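PDB 5DS0: peptidase M42 from Thaumarchaeota archaeon SCGC AB-539-E09, which probably acts as a metal-dependent aminopeptidase of the M42 (TET) family, trimming amino acids from the N-termini of peptides within a twelve-subunit assembly. Local coordinates for residues 101-106 with 157-162; 72-77 with 151-156; 228-233 with 303-308; 59-64 with 204-209. All blocks are in the same frame, centred on the assembly; numbering follows the deposited sequence.

The four contacts fall into two pairs, each joined to one sheet, with centres 33 to 38 Å apart between the pairs. Contacts 1 and 2 belong to the closed antiparallel barrel; contact 4 lies in the mixed sheet that carries metal ligands, and contact 3 packs a helix end on it. All four are largely buried; contact 2 meets a neighbouring subunit most fully, contacts 1 and 3 through outlying residues, contact 4 not at all. Strand pairing dominates contacts 1 and 4, antiparallel in the first and parallel in the second. Contact 2 hangs a loop on strand 71-77 by one backbone bond, and contact 3 has none, relying on apolar packing.

Contact 1: residues 101-106 with 157-162; sequences VVVRTC and DPIVPW
V102 lies alongside V160, both side chains pointing the same way, with V102 CG1 resting 3.6 Å from V160 CG2. Each of these methyls occupies the crowded position between its own backbone N and carbonyl carbon. The same two residues form the hydrogen-bonded pair of an antiparallel ladder: V102 N donates to V160 O at 2.9 Å, nearly along the C=O axis, and V160 N answers to V102 O at 3.0 Å in the carbonyl plane. Further along, R104 N donates to P158 O at 3.0 Å, but the proline has no N-H to return the bond.

On the opposite face V103 and I159 stand side by side, V103 CG2 being 4.0 Å from I159 CG1. I159 CG2 leans instead on V101 CB at 3.7 Å. V103 CG1, anti to its backbone N, reaches D157 CB, the two side chains crossing at about a right angle. An alanine at V103 would lose both methyls and would probably weaken the packing on I159, D157 and V74. F72, V74 and I138 complete this inner face of the barrel.

R104 carries its guanidinium obliquely past P158 CG and forms a salt bridge through NH1 with E25, while D157 OD2 accepts from K154 N. Main-chain bonds thus fix the pairing, while V101, V103 and I159 pack inside the barrel and V102 and V160 outside, against M109, F17 and P19.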
loop_
_atom_site.group_PDB
_atom_site.type_symbol
_atom_site.label_atom_id
_atom_site.label_comp_id
_atom_site.label_asym_id
_atom_site.label_seq_id
_atom_site.Cartn_x
_atom_site.Cartn_y
_atom_site.Cartn_z
ATOM N N VAL C 101 30.272 -15.859 -18.849
ATOM C CA VAL C 101 31.398 -15.608 -17.985
ATOM C C VAL C 101 32.388 -16.721 -18.165
ATOM O O VAL C 101 32.084 -17.748 -18.767
ATOM C CB VAL C 101 30.983 -15.538 -16.501
ATOM C CG1 VAL C 101 30.080 -14.332 -16.253
ATOM C CG2 VAL C 101 30.300 -16.826 -16.046
ATOM N N VAL C 102 33.576 -16.511 -17.624
ATOM C CA VAL C 102 34.587 -17.548 -17.607
ATOM C C VAL C 102 35.285 -17.567 -16.243
ATOM O O VAL C 102 35.673 -16.531 -15.706
ATOM C CB VAL C 102 35.576 -17.413 -18.798
ATOM C CG1 VAL C 102 36.069 -15.994 -18.966
ATOM C CG2 VAL C 102 36.758 -18.339 -18.623
ATOM N N VAL C 103 35.439 -18.776 -15.720
ATOM C CA VAL C 103 35.990 -19.022 -14.412
ATOM C C VAL C 103 37.381 -19.568 -14.593
ATOM O O VAL C 103 37.580 -20.460 -15.414
ATOM C CB VAL C 103 35.184 -20.114 -13.697
ATOM C CG1 VAL C 103 35.674 -20.297 -12.275
ATOM C CG2 VAL C 103 33.705 -19.783 -13.694
ATOM N N ARG C 104 38.340 -19.068 -13.828
ATOM C CA ARG C 104 39.691 -19.617 -13.897
ATOM C C ARG C 104 39.929 -20.618 -12.781
ATOM O O ARG C 104 40.006 -20.246 -11.612
ATOM C CB ARG C 104 40.754 -18.525 -13.850
ATOM C CG ARG C 104 42.134 -19.060 -14.186
ATOM C CD ARG C 104 43.186 -17.968 -14.190
ATOM N NE ARG C 104 43.354 -17.395 -12.855
ATOM C CZ ARG C 104 43.971 -16.245 -12.596
ATOM N NH1 ARG C 104 44.504 -15.528 -13.578
ATOM N NH2 ARG C 104 44.056 -15.811 -11.344
ATOM N N THR C 105 40.017 -21.891 -13.152
ATOM C CA THR C 105 40.283 -22.968 -12.207
ATOM C C THR C 105 41.739 -23.386 -12.305
ATOM O O THR C 105 42.476 -22.890 -13.156
ATOM C CB THR C 105 39.400 -24.201 -12.498
ATOM O OG1 THR C 105 39.726 -24.747 -13.778
ATOM C CG2 THR C 105 37.937 -23.820 -12.477
ATOM N N CYS C 106 42.149 -24.290 -11.419
ATOM C CA CYS C 106 43.467 -24.918 -11.516
ATOM C C CYS C 106 43.629 -25.717 -12.835
ATOM O O CYS C 106 44.739 -25.874 -13.328
ATOM C CB CYS C 106 43.718 -25.815 -10.292
ATOM S SG CYS C 106 42.413 -27.034 -9.984
ATOM N N ASP C 157 37.511 -19.341 -6.477
ATOM C CA ASP C 157 38.001 -19.161 -7.842
ATOM C C ASP C 157 37.427 -17.900 -8.501
ATOM O O ASP C 157 36.233 -17.615 -8.389
ATOM C CB ASP C 157 37.707 -20.390 -8.703
ATOM C CG ASP C 157 38.647 -21.551 -8.402
ATOM O OD1 ASP C 157 39.491 -21.428 -7.482
ATOM O OD2 ASP C 157 38.560 -22.590 -9.094
ATOM N N PRO C 158 38.289 -17.132 -9.193
ATOM C CA PRO C 158 37.892 -15.868 -9.826
ATOM C C PRO C 158 37.144 -16.036 -11.138
ATOM O O PRO C 158 37.327 -17.022 -11.844
ATOM C CB PRO C 158 39.224 -15.176 -10.080
ATOM C CG PRO C 158 40.176 -16.294 -10.299
ATOM C CD PRO C 158 39.727 -17.399 -9.381
ATOM N N ILE C 159 36.293 -15.065 -11.431
ATOM C CA ILE C 159 35.417 -15.090 -12.600
ATOM C C ILE C 159 35.419 -13.733 -13.286
ATOM O O ILE C 159 35.351 -12.696 -12.627
ATOM C CB ILE C 159 33.966 -15.397 -12.193
ATOM C CG1 ILE C 159 33.916 -16.598 -11.242
ATOM C CG2 ILE C 159 33.113 -15.657 -13.428
ATOM C CD1 ILE C 159 32.546 -16.873 -10.665
ATOM N N VAL C 160 35.498 -13.741 -14.608
ATOM C CA VAL C 160 35.351 -12.509 -15.374
ATOM C C VAL C 160 34.296 -12.636 -16.445
ATOM O O VAL C 160 33.947 -13.738 -16.861
ATOM C CB VAL C 160 36.639 -12.082 -16.091
ATOM C CG1 VAL C 160 37.726 -11.752 -15.084
ATOM C CG2 VAL C 160 37.094 -13.151 -17.074
ATOM N N PRO C 161 33.795 -11.496 -16.912
ATOM C CA PRO C 161 32.937 -11.495 -18.077
ATOM C C PRO C 161 33.668 -12.037 -19.296
ATOM O O PRO C 161 34.873 -11.849 -19.418
ATOM C CB PRO C 161 32.619 -10.001 -18.277
ATOM C CG PRO C 161 32.865 -9.361 -16.960
ATOM C CD PRO C 161 33.980 -10.145 -16.352
ATOM N N TRP C 162 32.930 -12.662 -20.204
ATOM C CA TRP C 162 33.467 -13.046 -21.500
ATOM C C TRP C 162 33.039 -12.021 -22.523
ATOM O O TRP C 162 31.844 -11.846 -22.752
ATOM C CB TRP C 162 32.942 -14.418 -21.901
ATOM C CG TRP C 162 33.571 -14.914 -23.159
ATOM C CD1 TRP C 162 34.771 -15.579 -23.273
ATOM C CD2 TRP C 162 33.056 -14.777 -24.480
ATOM N NE1 TRP C 162 35.021 -15.854 -24.588
ATOM C CE2 TRP C 162 33.984 -15.377 -25.351
ATOM C CE3 TRP C 162 31.894 -14.206 -25.016
ATOM C CZ2 TRP C 162 33.788 -15.423 -26.736
ATOM C CZ3 TRP C 162 31.692 -14.255 -26.390
ATOM C CH2 TRP C 162 32.638 -14.859 -27.235
#

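Contact 2: residues 72-77 with 151-156; sequences FIVSSI and SGVKVG
The first torsion of V74 places CG1 anti to the backbone N (chi1 179°), and V153 holds its own CG1 likewise, so that the two methyls meet 4.0 Å apart with the side chains crossing at about a right angle. I73 also has CG1 anti to N (chi1 -173°), and from there the extended chain lays CD1 3.5 Å from G156 O. V155 directs CG2, anti to its carbonyl carbon, against the strand backbone, where it lies 3.6 Å from S75 O and 3.7 Å from S76 CA.

One hydrogen bond ties the segments: G156 N donates to V74 O at 2.9 Å, almost straight at 175° and in the carbonyl plane. V74 O has a second donor, NE2 of Q294 in a neighbouring subunit, so a single carbonyl serves both loop and assembly. Next to this bond, V74 CB sits 3.7 Å from K154 O, and I77 extends CD1 to within 4.1 Å of V153 O.

A classic beta bulge sets S75 and S76 together opposite T84, and their hydroxyl oxygens are hydrogen-bonded to that threonine's OG1. The loop, which joins helix 145-150 to strand 158-161, turns through glycines with positive phi at G152 and G156. An alanine at I73 would remove CG1, CG2 and CD1 and would probably leave the G156 carbonyl and Q294 of the neighbouring subunit less well packed. The chemistry implies a loop anchored to barrel strand 71-77 by one bond of its own, with the V74-D157 backbone bond following directly and branched methyls sealing the seam.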
loop_
_atom_site.group_PDB
_atom_site.type_symbol
_atom_site.label_atom_id
_atom_site.label_comp_id
_atom_site.label_asym_id
_atom_site.label_seq_id
_atom_site.Cartn_x
_atom_site.Cartn_y
_atom_site.Cartn_z
ATOM N N PHE C 72 33.617 -11.535 -10.656
ATOM C CA PHE C 72 32.915 -12.335 -9.647
ATOM C C PHE C 72 33.872 -13.370 -9.068
ATOM O O PHE C 72 34.998 -13.534 -9.553
ATOM C CB PHE C 72 31.686 -13.042 -10.237
ATOM C CG PHE C 72 30.952 -12.237 -11.257
ATOM C CD1 PHE C 72 31.334 -12.264 -12.584
ATOM C CD2 PHE C 72 29.897 -11.427 -10.892
ATOM C CE1 PHE C 72 30.670 -11.505 -13.534
ATOM C CE2 PHE C 72 29.232 -10.663 -11.841
ATOM C CZ PHE C 72 29.616 -10.709 -13.162
ATOM N N ILE C 73 33.406 -14.076 -8.054
ATOM C CA ILE C 73 34.188 -15.092 -7.418
ATOM C C ILE C 73 33.245 -16.218 -7.011
ATOM O O ILE C 73 32.124 -15.963 -6.570
ATOM C CB ILE C 73 34.942 -14.504 -6.208
ATOM C CG1 ILE C 73 35.920 -15.524 -5.628
ATOM C CG2 ILE C 73 33.983 -14.024 -5.121
ATOM C CD1 ILE C 73 36.950 -14.902 -4.717
ATOM N N VAL C 74 33.713 -17.457 -7.129
ATOM C CA VAL C 74 32.882 -18.618 -6.822
ATOM C C VAL C 74 32.664 -18.715 -5.309
ATOM O O VAL C 74 33.620 -18.746 -4.532
ATOM C CB VAL C 74 33.515 -19.932 -7.321
ATOM C CG1 VAL C 74 32.646 -21.120 -6.968
ATOM C CG2 VAL C 74 33.715 -19.893 -8.817
ATOM N N SER C 75 31.398 -18.765 -4.899
ATOM C CA SER C 75 31.050 -18.836 -3.475
ATOM C C SER C 75 30.580 -20.225 -3.034
ATOM O O SER C 75 30.580 -20.512 -1.850
ATOM C CB SER C 75 30.009 -17.767 -3.113
ATOM O OG SER C 75 28.739 -18.041 -3.670
ATOM N N SER C 76 30.185 -21.078 -3.985
ATOM C CA SER C 76 29.825 -22.472 -3.690
ATOM C C SER C 76 29.528 -23.260 -4.947
ATOM O O SER C 76 29.321 -22.684 -6.014
ATOM C CB SER C 76 28.593 -22.540 -2.794
ATOM O OG SER C 76 27.393 -22.518 -3.551
ATOM N N ILE C 77 29.534 -24.582 -4.810
ATOM C CA ILE C 77 29.021 -25.480 -5.836
ATOM C C ILE C 77 27.779 -26.148 -5.269
ATOM O O ILE C 77 27.855 -26.826 -4.262
ATOM C CB ILE C 77 30.022 -26.588 -6.234
ATOM C CG1 ILE C 77 31.283 -25.997 -6.847
ATOM C CG2 ILE C 77 29.410 -27.544 -7.242
ATOM C CD1 ILE C 77 32.381 -25.787 -5.831
ATOM N N SER C 151 35.618 -30.265 -13.582
ATOM C CA SER C 151 36.103 -29.109 -14.321
ATOM C C SER C 151 37.198 -28.329 -13.580
ATOM O O SER C 151 37.900 -27.532 -14.192
ATOM C CB SER C 151 34.935 -28.173 -14.565
ATOM O OG SER C 151 34.625 -27.523 -13.347
ATOM N N GLY C 152 37.308 -28.530 -12.271
ATOM C CA GLY C 152 38.375 -27.938 -11.472
ATOM C C GLY C 152 37.947 -26.818 -10.537
ATOM O O GLY C 152 38.767 -26.240 -9.815
ATOM N N VAL C 153 36.655 -26.533 -10.525
ATOM C CA VAL C 153 36.119 -25.397 -9.792
ATOM C C VAL C 153 36.230 -25.577 -8.284
ATOM O O VAL C 153 35.917 -26.629 -7.738
ATOM C CB VAL C 153 34.631 -25.163 -10.157
ATOM C CG1 VAL C 153 34.098 -23.877 -9.530
ATOM C CG2 VAL C 153 34.440 -25.107 -11.663
ATOM N N LYS C 154 36.669 -24.520 -7.624
ATOM C CA LYS C 154 36.770 -24.498 -6.175
ATOM C C LYS C 154 36.222 -23.179 -5.656
ATOM O O LYS C 154 36.274 -22.159 -6.350
ATOM C CB LYS C 154 38.243 -24.672 -5.727
ATOM C CG LYS C 154 38.879 -26.121 -5.827
ATOM C CD LYS C 154 38.757 -26.983 -4.568
ATOM C CE LYS C 154 39.241 -28.414 -4.832
ATOM N NZ LYS C 154 39.294 -29.241 -3.591
ATOM N N VAL C 155 35.685 -23.197 -4.443
ATOM C CA VAL C 155 35.278 -21.962 -3.784
ATOM C C VAL C 155 36.498 -21.032 -3.722
ATOM O O VAL C 155 37.617 -21.473 -3.471
ATOM C CB VAL C 155 34.682 -22.222 -2.378
ATOM C CG1 VAL C 155 34.641 -20.952 -1.535
ATOM C CG2 VAL C 155 33.281 -22.777 -2.513
ATOM N N GLY C 156 36.275 -19.754 -3.998
ATOM C CA GLY C 156 37.354 -18.781 -4.088
ATOM C C GLY C 156 37.955 -18.579 -5.473
ATOM O O GLY C 156 38.800 -17.709 -5.635
#

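Contact 3: residues 228-233 with 303-308; sequences VDPDVA and GRIHMN
Apolar packing carries this contact. A233 CB meets I305 CG2 at 3.5 Å, the closest approach between the segments; that methyl lies anti to the backbone N of I305, and both side chains start out toward each other. P230 CG stands farther from the same methyl, at 4.5 Å, so I305 CG2 lies near both the proline ring and the alanine. L62 and S314 also touch I305, extending the packing onto the flanking strands.

The nearest neighbours of N308 OD1 across the contact are carbons. N308 has CG anti to its backbone N (chi1 -178°), and its OD1 comes obliquely up to P230 CD at 3.9 Å, with D229 CA beyond at 4.2 Å. No hydrogen bond crosses between the segments, and the D229 carboxylate makes long, weak ion pairs with R58 and R309.

Main-chain bonds within residues 303-308 shape the partner surface. N308 N donates to I305 O at 3.1 Å, closing a type I turn that brings N308 round beside I305. On the other side D229 leaves helix 219-228 with positive phi, and the chain passes through P230 into strand 232-240.

Such helix-on-sheet packing is characteristic of the alpha/beta catalytic fold of M42 peptidases: the short helix 302-305 rests on a strand that farther on supplies the cobalt ligand E237, and the I305 side chain lies about 12 Å from a cobalt ion.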
loop_
_atom_site.group_PDB
_atom_site.type_symbol
_atom_site.label_atom_id
_atom_site.label_comp_id
_atom_site.label_asym_id
_atom_site.label_seq_id
_atom_site.Cartn_x
_atom_site.Cartn_y
_atom_site.Cartn_z
ATOM N N VAL C 228 55.737 5.311 -3.737
ATOM C CA VAL C 228 56.246 6.337 -4.650
ATOM C C VAL C 228 56.553 7.685 -3.990
ATOM O O VAL C 228 57.525 8.330 -4.375
ATOM C CB VAL C 228 55.261 6.561 -5.799
ATOM C CG1 VAL C 228 55.705 7.716 -6.683
ATOM C CG2 VAL C 228 55.123 5.293 -6.621
ATOM N N ASP C 229 55.755 8.101 -3.000
ATOM C CA ASP C 229 55.895 9.436 -2.367
ATOM C C ASP C 229 55.797 10.535 -3.431
ATOM O O ASP C 229 56.737 11.294 -3.646
ATOM C CB ASP C 229 57.218 9.540 -1.555
ATOM C CG ASP C 229 57.314 10.823 -0.697
ATOM O OD1 ASP C 229 56.284 11.497 -0.472
ATOM O OD2 ASP C 229 58.443 11.150 -0.250
ATOM N N PRO C 230 54.652 10.615 -4.110
ATOM C CA PRO C 230 54.515 11.540 -5.229
ATOM C C PRO C 230 54.322 12.989 -4.802
ATOM O O PRO C 230 53.733 13.255 -3.744
ATOM C CB PRO C 230 53.259 11.031 -5.930
ATOM C CG PRO C 230 52.418 10.490 -4.820
ATOM C CD PRO C 230 53.394 9.887 -3.847
ATOM N N ASP C 231 54.785 13.909 -5.645
ATOM C CA ASP C 231 54.601 15.346 -5.429
ATOM C C ASP C 231 53.365 15.895 -6.165
ATOM O O ASP C 231 52.822 16.943 -5.794
ATOM C CB ASP C 231 55.857 16.097 -5.858
ATOM C CG ASP C 231 57.059 15.736 -5.016
ATOM O OD1 ASP C 231 57.052 16.059 -3.814
ATOM O OD2 ASP C 231 58.003 15.097 -5.548
ATOM N N VAL C 232 52.950 15.205 -7.221
ATOM C CA VAL C 232 51.731 15.528 -7.943
ATOM C C VAL C 232 51.220 14.253 -8.612
ATOM O O VAL C 232 52.015 13.402 -9.015
ATOM C CB VAL C 232 51.980 16.635 -8.995
ATOM C CG1 VAL C 232 53.120 16.261 -9.909
ATOM C CG2 VAL C 232 50.738 16.917 -9.822
ATOM N N ALA C 233 49.902 14.133 -8.761
ATOM C CA ALA C 233 49.321 12.926 -9.329
ATOM C C ALA C 233 48.309 13.192 -10.437
ATOM O O ALA C 233 47.436 14.040 -10.300
ATOM C CB ALA C 233 48.679 12.112 -8.226
ATOM N N GLY C 303 41.359 9.345 -4.693
ATOM C CA GLY C 303 40.804 9.412 -3.357
ATOM C C GLY C 303 41.789 9.019 -2.277
ATOM O O GLY C 303 41.733 9.568 -1.176
ATOM N N ARG C 304 42.684 8.082 -2.598
ATOM C CA ARG C 304 43.743 7.649 -1.673
ATOM C C ARG C 304 45.080 8.341 -1.902
ATOM O O ARG C 304 45.777 8.685 -0.953
ATOM C CB ARG C 304 43.959 6.138 -1.768
ATOM C CG ARG C 304 42.865 5.302 -1.146
ATOM C CD ARG C 304 42.616 5.593 0.317
ATOM N NE ARG C 304 41.947 4.433 0.897
ATOM C CZ ARG C 304 40.639 4.175 0.817
ATOM N NH1 ARG C 304 39.811 5.028 0.213
ATOM N NH2 ARG C 304 40.149 3.053 1.369
ATOM N N ILE C 305 45.441 8.515 -3.164
ATOM C CA ILE C 305 46.711 9.123 -3.532
ATOM C C ILE C 305 46.875 10.525 -2.956
ATOM O O ILE C 305 47.943 10.844 -2.419
ATOM C CB ILE C 305 46.870 9.170 -5.063
ATOM C CG1 ILE C 305 47.143 7.757 -5.590
ATOM C CG2 ILE C 305 48.008 10.091 -5.463
ATOM C CD1 ILE C 305 46.898 7.594 -7.073
ATOM N N HIS C 306 45.827 11.352 -3.058
ATOM C CA HIS C 306 45.931 12.760 -2.649
ATOM C C HIS C 306 46.017 12.920 -1.143
ATOM O O HIS C 306 46.295 14.004 -0.658
ATOM C CB HIS C 306 44.821 13.618 -3.267
ATOM C CG HIS C 306 43.552 13.707 -2.461
ATOM N ND1 HIS C 306 42.630 12.683 -2.390
ATOM C CD2 HIS C 306 43.014 14.737 -1.760
ATOM C CE1 HIS C 306 41.600 13.065 -1.653
ATOM N NE2 HIS C 306 41.806 14.310 -1.262
HETATM N N MSE C 307 45.799 11.827 -0.420
HETATM C CA MSE C 307 45.826 11.801 1.029
HETATM C C MSE C 307 47.086 11.174 1.563
HETATM O O MSE C 307 47.236 10.993 2.777
HETATM C CB MSE C 307 44.668 10.903 1.491
HETATM C CG MSE C 307 44.011 11.489 2.723
HETATM SE SE MSE C 307 42.271 12.105 2.101
HETATM C CE MSE C 307 41.307 10.408 2.467
ATOM N N ASN C 308 48.008 10.841 0.671
ATOM C CA ASN C 308 49.268 10.227 1.060
ATOM C C ASN C 308 50.161 11.189 1.842
ATOM O O ASN C 308 50.388 12.322 1.413
ATOM C CB ASN C 308 50.011 9.739 -0.180
ATOM C CG ASN C 308 51.310 9.053 0.156
ATOM O OD1 ASN C 308 52.380 9.597 -0.082
ATOM N ND2 ASN C 308 51.223 7.869 0.737
#

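Contact 4: residues 59-64 with 204-209; sequences PRILMA and NTVYGS
N204 ND2 is gripped by two hydrogen bonds, to I347 O and L350 O, and N204 CG lies 3.8 Å from I61 CG1. From here a parallel ladder of five bonds runs on. Its middle acceptor, I61 O, takes Y207 N at 2.7 Å, nearly along the C=O axis, and V206 CA adds a weaker CA-H contact from 3.6 Å. The same oxygen lies in plane with the Y207 ring, at its edge. T205 N and I61 N donate before it in the ladder, M63 N and S209 N after it.

R60 and Y207 share one face. The extended arginine chain runs obliquely past the ring, its CG 3.7 Å from Y207 CE1, and ends with Y207 OH over one face of the guanidinium, the two planes 28° apart. R60 NE and Y207 OH, 3.4 Å apart, are too poorly aligned to bond; R60 NH1 bonds instead to V228 O. Also on this face, L62 CD1 packs against S209 CB at 3.7 Å.

On the face of I61, M63 and V206, the selenomethionine M63 bends at chi3 to bring CE to V206 CG1 at 3.8 Å.

Strand 60-66 thus runs between 205-211 and 232-240, while 49-53 flanks 205-211 on its other edge. Helix 219-228 packs on Y207 and S209, and I347 near the end of helix 333-349 and L350 just beyond it hold N204; farther along strand 60-66 comes the cobalt ligand H66.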
loop_
_atom_site.group_PDB
_atom_site.type_symbol
_atom_site.label_atom_id
_atom_site.label_comp_id
_atom_site.label_asym_id
_atom_site.label_seq_id
_atom_site.Cartn_x
_atom_site.Cartn_y
_atom_site.Cartn_z
ATOM N N PRO C 59 60.297 17.003 -9.266
ATOM C CA PRO C 59 59.139 16.380 -8.611
ATOM C C PRO C 59 58.813 15.003 -9.148
ATOM O O PRO C 59 59.125 14.694 -10.298
ATOM C CB PRO C 59 57.996 17.332 -8.959
ATOM C CG PRO C 59 58.387 17.898 -10.284
ATOM C CD PRO C 59 59.891 17.933 -10.334
ATOM N N ARG C 60 58.196 14.181 -8.312
ATOM C CA ARG C 60 57.719 12.873 -8.732
ATOM C C ARG C 60 56.265 12.975 -9.187
ATOM O O ARG C 60 55.388 13.359 -8.406
ATOM C CB ARG C 60 57.831 11.872 -7.590
ATOM C CG ARG C 60 59.245 11.633 -7.122
ATOM C CD ARG C 60 59.296 10.526 -6.087
ATOM N NE ARG C 60 60.654 10.329 -5.575
ATOM C CZ ARG C 60 61.008 9.392 -4.701
ATOM N NH1 ARG C 60 60.118 8.529 -4.221
ATOM N NH2 ARG C 60 62.270 9.305 -4.305
ATOM N N ILE C 61 56.032 12.646 -10.458
ATOM C CA ILE C 61 54.690 12.608 -11.035
ATOM C C ILE C 61 54.180 11.174 -10.999
ATOM O O ILE C 61 54.798 10.282 -11.566
ATOM C CB ILE C 61 54.646 13.019 -12.528
ATOM C CG1 ILE C 61 55.554 14.204 -12.846
ATOM C CG2 ILE C 61 53.228 13.341 -12.937
ATOM C CD1 ILE C 61 55.258 15.451 -12.067
ATOM N N LEU C 62 53.042 10.959 -10.359
ATOM C CA LEU C 62 52.414 9.648 -10.364
ATOM C C LEU C 62 51.233 9.655 -11.324
ATOM O O LEU C 62 50.299 10.439 -11.137
ATOM C CB LEU C 62 51.949 9.272 -8.957
ATOM C CG LEU C 62 51.138 7.982 -8.819
ATOM C CD1 LEU C 62 51.825 6.804 -9.479
ATOM C CD2 LEU C 62 50.885 7.672 -7.357
HETATM N N MSE C 63 51.286 8.802 -12.343
HETATM C CA MSE C 63 50.131 8.534 -13.173
HETATM C C MSE C 63 49.626 7.173 -12.838
HETATM O O MSE C 63 50.400 6.226 -12.777
HETATM C CB MSE C 63 50.480 8.498 -14.633
HETATM C CG MSE C 63 50.849 9.865 -15.173
HETATM SE SE MSE C 63 50.732 9.753 -17.139
HETATM C CE MSE C 63 52.388 8.752 -17.507
ATOM N N ALA C 64 48.325 7.036 -12.636
ATOM C CA ALA C 64 47.769 5.761 -12.219
ATOM C C ALA C 64 46.530 5.404 -13.006
ATOM O O ALA C 64 45.667 6.252 -13.219
ATOM C CB ALA C 64 47.438 5.799 -10.742
ATOM N N ASN C 204 61.404 16.143 -14.550
ATOM C CA ASN C 204 60.781 15.388 -13.480
ATOM C C ASN C 204 60.948 13.899 -13.693
ATOM O O ASN C 204 61.374 13.450 -14.757
ATOM C CB ASN C 204 59.281 15.711 -13.411
ATOM C CG ASN C 204 58.584 15.571 -14.763
ATOM O OD1 ASN C 204 58.774 14.582 -15.465
ATOM N ND2 ASN C 204 57.779 16.569 -15.131
ATOM N N THR C 205 60.584 13.135 -12.671
ATOM C CA THR C 205 60.567 11.679 -12.753
ATOM C C THR C 205 59.110 11.233 -12.779
ATOM O O THR C 205 58.301 11.669 -11.967
ATOM C CB THR C 205 61.327 11.043 -11.571
ATOM O OG1 THR C 205 62.713 11.412 -11.645
ATOM C CG2 THR C 205 61.215 9.537 -11.605
ATOM N N VAL C 206 58.794 10.362 -13.730
ATOM C CA VAL C 206 57.432 9.923 -13.960
ATOM C C VAL C 206 57.246 8.494 -13.483
ATOM O O VAL C 206 57.944 7.600 -13.931
ATOM C CB VAL C 206 57.088 10.015 -15.457
ATOM C CG1 VAL C 206 55.739 9.382 -15.747
ATOM C CG2 VAL C 206 57.088 11.466 -15.907
ATOM N N TYR C 207 56.276 8.288 -12.600
ATOM C CA TYR C 207 55.925 6.960 -12.136
ATOM C C TYR C 207 54.580 6.584 -12.764
ATOM O O TYR C 207 53.542 7.097 -12.378
ATOM C CB TYR C 207 55.816 6.927 -10.615
ATOM C CG TYR C 207 57.125 7.139 -9.886
ATOM C CD1 TYR C 207 57.755 8.383 -9.876
ATOM C CD2 TYR C 207 57.728 6.093 -9.171
ATOM C CE1 TYR C 207 58.952 8.581 -9.190
ATOM C CE2 TYR C 207 58.925 6.277 -8.492
ATOM C CZ TYR C 207 59.533 7.523 -8.503
ATOM O OH TYR C 207 60.713 7.713 -7.817
ATOM N N GLY C 208 54.613 5.689 -13.742
ATOM C CA GLY C 208 53.401 5.236 -14.409
ATOM C C GLY C 208 52.944 3.938 -13.796
ATOM O O GLY C 208 53.573 2.908 -13.970
ATOM N N SER C 209 51.812 3.977 -13.125
ATOM C CA SER C 209 51.426 2.872 -12.283
ATOM C C SER C 209 50.140 2.171 -12.712
ATOM O O SER C 209 49.111 2.794 -12.902
ATOM C CB SER C 209 51.297 3.364 -10.853
ATOM O OG SER C 209 51.213 2.264 -9.986
#